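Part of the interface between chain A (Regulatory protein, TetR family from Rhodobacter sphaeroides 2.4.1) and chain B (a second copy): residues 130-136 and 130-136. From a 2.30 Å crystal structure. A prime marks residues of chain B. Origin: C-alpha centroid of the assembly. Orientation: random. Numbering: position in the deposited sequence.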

# COMPACT_ATOMS: atom_id res chain seq x y z
N VAL A 130 -0.81 -9.34 3.66
CA VAL A 130 -0.31 -9.40 2.31
C VAL A 130 0.12 -8.03 1.79
O VAL A 130 1.11 -7.89 1.04
CB VAL A 130 -1.34 -10.10 1.39
CG1 VAL A 130 -1.00 -9.92 -0.10
CG2 VAL A 130 -1.43 -11.58 1.78
N GLY A 131 -0.62 -7.01 2.19
CA GLY A 131 -0.27 -5.64 1.85
C GLY A 131 0.95 -5.21 2.62
O GLY A 131 1.87 -4.60 2.03
N ASN A 132 0.98 -5.48 3.93
CA ASN A 132 2.18 -5.14 4.73
C ASN A 132 3.44 -5.76 4.16
O ASN A 132 4.45 -5.07 4.02
CB ASN A 132 2.08 -5.58 6.20
CG ASN A 132 1.03 -4.80 6.99
OD1 ASN A 132 0.28 -3.96 6.47
ND2 ASN A 132 0.99 -5.10 8.29
N LEU A 133 3.42 -7.06 3.85
CA LEU A 133 4.62 -7.71 3.39
C LEU A 133 4.95 -7.29 1.95
O LEU A 133 6.14 -7.13 1.60
CB LEU A 133 4.51 -9.23 3.47
CG LEU A 133 4.31 -9.93 4.82
CD1 LEU A 133 4.34 -11.43 4.63
CD2 LEU A 133 5.33 -9.53 5.84
N GLY A 134 3.91 -7.12 1.13
CA GLY A 134 4.06 -6.67 -0.25
C GLY A 134 4.82 -5.36 -0.39
O GLY A 134 5.74 -5.24 -1.21
N GLN A 135 4.43 -4.39 0.40
CA GLN A 135 5.14 -3.13 0.50
C GLN A 135 6.61 -3.24 0.93
O GLN A 135 7.43 -2.46 0.46
CB GLN A 135 4.40 -2.16 1.43
CG GLN A 135 4.85 -0.72 1.29
CD GLN A 135 4.40 -0.06 -0.03
OE1 GLN A 135 4.76 -0.50 -1.12
NE2 GLN A 135 3.64 1.05 0.09
N GLU A 136 6.95 -4.17 1.82
CA GLU A 136 8.36 -4.31 2.21
C GLU A 136 9.17 -5.36 1.43
O GLU A 136 10.23 -5.79 1.88
CB GLU A 136 8.52 -4.50 3.72
CG GLU A 136 7.93 -5.77 4.27
CD GLU A 136 7.68 -5.69 5.79
OE1 GLU A 136 6.55 -6.14 6.20
OE2 GLU A 136 8.58 -5.18 6.55
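Chain B 130-136: VGNLGQE

The most unusual feature of this contact is that each glutamine side chain reaches across to a backbone carbonyl of the partner, one that already accepts a bond within its helix. Gln135 NE2 donates a weak hydrogen bond to Gly131′ O at 3.0 Å, with an N-H...O angle of 142°; the same oxygen receives Gln135′ N, also at 3.0 Å, in the ordinary i to i+4 pattern. In the reciprocal pair, Gly131 O and Gln135′ NE2 are 3.1 Å apart.

The example illustrates how two copies of one helix can pair near a twofold relation. Residues 130-135 are helical in both chains, and Glu136 is the first residue after the helix to leave helical phi/psi. The second helix runs obliquely against the first, nearer antiparallel than parallel: the angle between N-to-C directions is 135°, the signed crossing angle -135°, and the axes approach to 9.8 Å. In register, Asn132 CA lies 6.2 Å from Gln135′ CA, and Gln135 CA lies 6.3 Å from Asn132′ CA.

At the centre the two glutamines meet, Gln135 CB to Gln135′ CG at 3.7 Å. Both point toward the partner and adopt the same t, p sequence of chi1 and chi2, and in each case NE2 lies beside the carbonyl oxygen of the other chain's Gly131. Glycine leaves room there: an ideal CB on Gly131 would stand 3.4 Å from Gln135′ NE2, and one on Gly131′ equally close to Gln135 NE2.

Alongside, Asn132 OD1 approaches Gln135′ OE1 to 3.3 Å, and Gln135 OE1 approaches Asn132′ OD1 to 3.4 Å. These pairs join two acceptors and are not hydrogen bonds; both asparagine oxygens are bonded elsewhere in the structure. Val130, Leu133 and their counterparts point away and make no contact; the two stretches together bury 300 Å².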

# COMPACT_ATOMS: atom_id res chain seq x y z
N VAL B 130 6.66 7.79 0.93
CA VAL B 130 5.51 8.05 1.80
C VAL B 130 4.64 6.79 2.00
O VAL B 130 4.23 6.49 3.12
CB VAL B 130 4.71 9.32 1.36
CG1 VAL B 130 3.44 9.48 2.17
CG2 VAL B 130 5.60 10.58 1.50
N GLY B 131 4.38 6.06 0.91
CA GLY B 131 3.65 4.81 0.94
C GLY B 131 4.39 3.72 1.70
O GLY B 131 3.77 2.97 2.45
N ASN B 132 5.70 3.61 1.50
CA ASN B 132 6.53 2.70 2.29
C ASN B 132 6.47 2.96 3.80
O ASN B 132 6.19 2.01 4.58
CB ASN B 132 7.98 2.69 1.84
CG ASN B 132 8.18 2.06 0.44
OD1 ASN B 132 7.21 1.68 -0.23
ND2 ASN B 132 9.44 1.96 0.00
N LEU B 133 6.75 4.20 4.20
CA LEU B 133 6.60 4.61 5.60
C LEU B 133 5.16 4.48 6.12
O LEU B 133 4.92 3.93 7.22
CB LEU B 133 7.17 6.02 5.83
CG LEU B 133 8.64 5.98 6.31
CD1 LEU B 133 9.41 5.04 5.43
CD2 LEU B 133 9.29 7.38 6.33
N GLY B 134 4.20 4.93 5.32
CA GLY B 134 2.79 4.79 5.66
C GLY B 134 2.40 3.37 6.05
O GLY B 134 1.72 3.19 7.04
N GLN B 135 2.84 2.37 5.27
CA GLN B 135 2.54 0.96 5.53
C GLN B 135 3.21 0.44 6.78
O GLN B 135 2.64 -0.42 7.44
CB GLN B 135 2.90 0.08 4.32
CG GLN B 135 2.32 -1.36 4.34
CD GLN B 135 0.80 -1.46 4.11
OE1 GLN B 135 -0.01 -1.04 4.95
NE2 GLN B 135 0.42 -2.03 2.97
N GLU B 136 4.41 0.93 7.11
CA GLU B 136 5.09 0.55 8.36
C GLU B 136 4.66 1.34 9.58
O GLU B 136 5.27 1.18 10.63
CB GLU B 136 6.61 0.77 8.28
CG GLU B 136 7.32 -0.02 7.26
CD GLU B 136 8.72 0.53 6.96
OE1 GLU B 136 8.85 1.62 6.32
OE2 GLU B 136 9.71 -0.16 7.32